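Long-range contacts in alpha-1,4-endofucoidanase (Mariniflexile fucanivorans, PDB 6DLH), which hydrolyses alpha-1,4-fucosidic linkages within fucoidan chains, as a retaining glycoside hydrolase of family 107 structurally related to the alpha-L-fucosidases of family 29: residues I220-F225 against D288-G293; D226-V231 against F269-G274. One frame throughout, in Å; residues are numbered along the deposited sequence.

Contact 1 (I220-F225 against D288-G293); sequences IDAWCF and DDYTFG
Y290 and F292 reach from a loop onto strand 222-226 and close over A222 and C224, the two strand residues whose side chains face that loop. The strand belongs to the parallel sheet of the catalytic domain; the chain also carries Ig-like domains. On Y290, a chi1 of 67° sets CG on the side of the backbone from which the ring runs to the strand, while CB and CG themselves stand back from it. The ring arrives with its far end: CE1 comes to 4.2 Å from A222 CB, and CZ lies 4.0 Å from W223 O. At the tip, OH lies 3.4 Å from W223 O and 3.5 Å from C224 CB, with A222 CB a little farther off. The hydroxyl finds its hydrogen-bond partner in E145, on the adjoining strand 143-149. F292 approaches the other flank of C224, placing CE2 3.7 Å from C224 CB and 3.6 Å from F225 O. The sulfur of C224 stands obliquely to this ring, SG being 5.0 Å from the F292 centroid, a cysteine sulfur-aromatic contact. Small side chains suit the strand here because two rings must come close to its backbone. The chemistry across the contact is therefore van der Waals and sulfur-aromatic, and the buried phenol hydroxyl has a hydrogen-bond partner in a glutamate of the next strand.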
# COMPACT_ATOMS: atom_id res chain seq x y z
N ILE A 220 -0.06 -11.86 -8.70
CA ILE A 220 1.23 -11.19 -8.80
C ILE A 220 1.90 -11.61 -10.10
O ILE A 220 2.20 -12.78 -10.28
CB ILE A 220 2.11 -11.55 -7.59
CG1 ILE A 220 1.53 -11.01 -6.28
CG2 ILE A 220 3.55 -11.10 -7.81
CD1 ILE A 220 2.33 -11.35 -5.05
N ASP A 221 2.15 -10.64 -11.00
CA ASP A 221 2.71 -10.98 -12.30
C ASP A 221 4.23 -10.81 -12.33
O ASP A 221 4.90 -11.43 -13.16
CB ASP A 221 2.05 -10.22 -13.45
CG ASP A 221 0.55 -10.46 -13.55
OD1 ASP A 221 -0.18 -9.85 -12.77
OD2 ASP A 221 0.15 -11.27 -14.41
N ALA A 222 4.77 -9.97 -11.44
CA ALA A 222 6.17 -9.59 -11.50
C ALA A 222 6.65 -9.21 -10.11
O ALA A 222 5.87 -8.70 -9.32
CB ALA A 222 6.38 -8.45 -12.46
N TRP A 223 7.94 -9.47 -9.84
CA TRP A 223 8.64 -9.04 -8.64
C TRP A 223 9.89 -8.26 -9.04
O TRP A 223 10.67 -8.73 -9.87
CB TRP A 223 9.06 -10.26 -7.81
CG TRP A 223 7.97 -11.15 -7.30
CD1 TRP A 223 7.33 -12.14 -7.97
CD2 TRP A 223 7.43 -11.15 -5.96
NE1 TRP A 223 6.42 -12.75 -7.16
CE2 TRP A 223 6.46 -12.17 -5.92
CE3 TRP A 223 7.67 -10.40 -4.81
CZ2 TRP A 223 5.72 -12.44 -4.77
CZ3 TRP A 223 6.94 -10.67 -3.67
CH2 TRP A 223 5.97 -11.68 -3.66
N CYS A 224 10.12 -7.10 -8.43
CA CYS A 224 11.39 -6.43 -8.65
C CYS A 224 12.10 -6.24 -7.31
O CYS A 224 11.51 -5.66 -6.40
CB CYS A 224 11.24 -5.12 -9.41
SG CYS A 224 10.22 -3.88 -8.57
N PHE A 225 13.35 -6.73 -7.23
CA PHE A 225 14.11 -6.72 -5.99
C PHE A 225 15.19 -5.65 -6.04
O PHE A 225 16.15 -5.75 -6.80
CB PHE A 225 14.73 -8.10 -5.73
CG PHE A 225 13.72 -9.20 -5.49
CD1 PHE A 225 13.14 -9.36 -4.24
CD2 PHE A 225 13.34 -10.05 -6.51
CE1 PHE A 225 12.20 -10.36 -4.02
CE2 PHE A 225 12.40 -11.05 -6.29
CZ PHE A 225 11.83 -11.20 -5.04
N ASP A 288 16.87 -13.33 -13.75
CA ASP A 288 16.21 -12.14 -14.27
C ASP A 288 15.35 -12.50 -15.48
O ASP A 288 15.86 -13.03 -16.46
CB ASP A 288 17.24 -11.07 -14.66
CG ASP A 288 17.80 -10.29 -13.48
OD1 ASP A 288 17.03 -9.51 -12.87
OD2 ASP A 288 19.00 -10.47 -13.20
N ASP A 289 14.05 -12.19 -15.40
CA ASP A 289 13.17 -12.31 -16.55
C ASP A 289 13.11 -10.97 -17.27
O ASP A 289 12.83 -10.93 -18.47
CB ASP A 289 11.76 -12.76 -16.14
CG ASP A 289 11.72 -14.16 -15.54
OD1 ASP A 289 11.84 -15.13 -16.32
OD2 ASP A 289 11.57 -14.27 -14.32
N TYR A 290 13.36 -9.89 -16.53
CA TYR A 290 13.43 -8.55 -17.11
C TYR A 290 14.46 -7.72 -16.37
O TYR A 290 14.87 -8.06 -15.26
CB TYR A 290 12.05 -7.88 -17.14
CG TYR A 290 11.43 -7.52 -15.81
CD1 TYR A 290 10.99 -8.50 -14.92
CD2 TYR A 290 11.24 -6.20 -15.45
CE1 TYR A 290 10.40 -8.18 -13.71
CE2 TYR A 290 10.65 -5.85 -14.24
CZ TYR A 290 10.23 -6.84 -13.37
OH TYR A 290 9.65 -6.50 -12.19
N THR A 291 14.87 -6.61 -17.00
CA THR A 291 15.82 -5.70 -16.40
C THR A 291 15.10 -4.79 -15.42
O THR A 291 14.09 -4.19 -15.76
CB THR A 291 16.58 -4.88 -17.45
OG1 THR A 291 15.64 -4.08 -18.18
CG2 THR A 291 17.35 -5.76 -18.41
N PHE A 292 15.64 -4.70 -14.20
CA PHE A 292 15.14 -3.78 -13.19
C PHE A 292 15.09 -2.38 -13.79
O PHE A 292 14.08 -1.68 -13.65
CB PHE A 292 16.03 -3.84 -11.94
CG PHE A 292 15.47 -3.15 -10.73
CD1 PHE A 292 15.63 -1.78 -10.54
CD2 PHE A 292 14.78 -3.86 -9.76
CE1 PHE A 292 15.12 -1.15 -9.42
CE2 PHE A 292 14.27 -3.23 -8.64
CZ PHE A 292 14.44 -1.88 -8.47
N GLY A 293 16.19 -1.99 -14.43
CA GLY A 293 16.25 -0.81 -15.29
C GLY A 293 16.19 0.50 -14.51
O GLY A 293 15.46 1.41 -14.90

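Contact 2 (D226-V231 against F269-G274); sequences DSADNV and FNNSVG
At the C-terminal ends of strands 222-226 and 266-269, neighbours in the parallel sheet of the barrel-like catalytic domain, D226, A228 and D229 meet an Asx turn at N270-S272. In alpha/beta barrels the active site lies at this end of the strands, so the contact probably lies near it here. N270 serves the turn with OD1, which accepts S272 N from above the carbonyl plane at 2.9 Å. Its backbone O faces the start of helix 228-233, where the side chain of S227, at the N-cap position, makes no capping bond. N270 O instead receives D229 N at 3.3 Å and, more weakly, A228 N at 3.2 Å. D229 offers the syn lone pair of OD2 to S272 OG at 2.6 Å. An alanine in place of D229 would probably leave the S272 hydroxyl without this acceptor and the turn less firmly tied to the helix. At the base of the same side chain, D229 CB lies 3.4 Å from N271 OD1, an oxygen that also bonds to Y251. A228, small enough to sit close, puts CB 3.8 Å from F269 CB. An asparagine suits the first place of the turn because its amide both accepts and donates: nearly coplanar with the D226 carboxylate, N270 ND2 reaches D226 OD1 at 2.7 Å in an almost straight bond of 172°, while D226 OD2 is held by Y147.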
# COMPACT_ATOMS: atom_id res chain seq x y z
N ASP A 226 15.03 -4.63 -5.19
CA ASP A 226 15.92 -3.49 -5.13
C ASP A 226 17.11 -3.82 -4.24
O ASP A 226 17.04 -4.75 -3.44
CB ASP A 226 15.15 -2.28 -4.59
CG ASP A 226 15.75 -0.92 -4.92
OD1 ASP A 226 16.74 -0.89 -5.68
OD2 ASP A 226 15.21 0.09 -4.43
N SER A 227 18.20 -3.04 -4.39
CA SER A 227 19.36 -3.11 -3.52
C SER A 227 19.98 -4.50 -3.52
O SER A 227 20.62 -4.89 -2.54
CB SER A 227 19.01 -2.67 -2.12
OG SER A 227 18.65 -1.30 -2.10
N ALA A 228 19.80 -5.23 -4.63
CA ALA A 228 20.16 -6.63 -4.76
C ALA A 228 21.68 -6.81 -4.78
O ALA A 228 22.19 -7.70 -4.10
CB ALA A 228 19.50 -7.22 -5.99
N ASP A 229 22.41 -5.98 -5.52
CA ASP A 229 23.85 -6.11 -5.56
C ASP A 229 24.46 -5.63 -4.24
O ASP A 229 25.51 -6.12 -3.84
CB ASP A 229 24.50 -5.48 -6.80
CG ASP A 229 24.27 -3.99 -6.94
OD1 ASP A 229 23.52 -3.42 -6.12
OD2 ASP A 229 24.85 -3.40 -7.87
N ASN A 230 23.80 -4.67 -3.58
CA ASN A 230 24.29 -4.14 -2.31
C ASN A 230 24.44 -5.26 -1.28
O ASN A 230 25.43 -5.30 -0.55
CB ASN A 230 23.38 -3.05 -1.73
CG ASN A 230 23.19 -1.84 -2.62
OD1 ASN A 230 22.56 -1.92 -3.67
ND2 ASN A 230 23.71 -0.71 -2.19
N VAL A 231 23.46 -6.18 -1.23
CA VAL A 231 23.40 -7.15 -0.15
C VAL A 231 23.79 -8.55 -0.64
O VAL A 231 24.48 -9.27 0.07
CB VAL A 231 22.05 -7.15 0.60
CG1 VAL A 231 20.87 -7.49 -0.31
CG2 VAL A 231 22.07 -8.06 1.81
N PHE A 269 16.17 -8.11 -10.59
CA PHE A 269 17.03 -7.71 -9.49
C PHE A 269 17.75 -6.41 -9.85
O PHE A 269 18.25 -6.27 -10.96
CB PHE A 269 18.06 -8.80 -9.19
CG PHE A 269 17.46 -10.11 -8.73
CD1 PHE A 269 17.07 -11.07 -9.65
CD2 PHE A 269 17.28 -10.36 -7.38
CE1 PHE A 269 16.51 -12.27 -9.22
CE2 PHE A 269 16.72 -11.56 -6.95
CZ PHE A 269 16.34 -12.51 -7.87
N ASN A 270 17.81 -5.47 -8.90
CA ASN A 270 18.56 -4.24 -9.12
C ASN A 270 20.04 -4.49 -8.83
O ASN A 270 20.45 -4.47 -7.67
CB ASN A 270 18.05 -3.09 -8.26
CG ASN A 270 18.74 -1.78 -8.57
OD1 ASN A 270 19.56 -1.71 -9.49
ND2 ASN A 270 18.42 -0.74 -7.83
N ASN A 271 20.82 -4.70 -9.89
CA ASN A 271 22.27 -4.83 -9.79
C ASN A 271 22.95 -3.60 -10.38
O ASN A 271 24.04 -3.69 -10.95
CB ASN A 271 22.77 -6.13 -10.42
CG ASN A 271 22.29 -7.38 -9.73
OD1 ASN A 271 22.34 -7.48 -8.50
ND2 ASN A 271 21.81 -8.34 -10.50
N SER A 272 22.30 -2.43 -10.23
CA SER A 272 22.84 -1.14 -10.62
C SER A 272 22.61 -0.84 -12.10
O SER A 272 22.29 -1.73 -12.89
CB SER A 272 24.30 -0.99 -10.25
OG SER A 272 24.46 -1.00 -8.83
N VAL A 273 22.77 0.44 -12.45
CA VAL A 273 22.64 0.91 -13.82
C VAL A 273 23.77 0.33 -14.66
O VAL A 273 24.84 -0.00 -14.14
CB VAL A 273 22.61 2.45 -13.86
CG1 VAL A 273 23.96 3.08 -13.49
CG2 VAL A 273 22.12 2.98 -15.20
N GLY A 274 23.53 0.18 -15.97
CA GLY A 274 24.56 -0.28 -16.89
C GLY A 274 25.52 0.83 -17.29
O GLY A 274 25.95 1.62 -16.46

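How the contacts relate
Contact 2 is nested inside the chain loop that contact 1 closes, and their centres lie about 12 Å apart. Strand 222-226 is followed in the chain by helix 228-233, after a turn at S227. The contacts also bond directly: F225 O probably accepts N270 N at 2.7 Å, and D288 OD1 probably accepts F269 N at 2.8 Å. F292 CB packs against F269 O at 3.4 Å. Contact 2 lies at the C-terminal strand ends, where the active site of such a barrel would be expected, and contact 1 extends towards them. Bound 1,2-ethanediol, probably from the crystallisation liquor, lies about 4 Å from the D226 side chain and also about 5 Å from that of F292; such molecules often mark pockets.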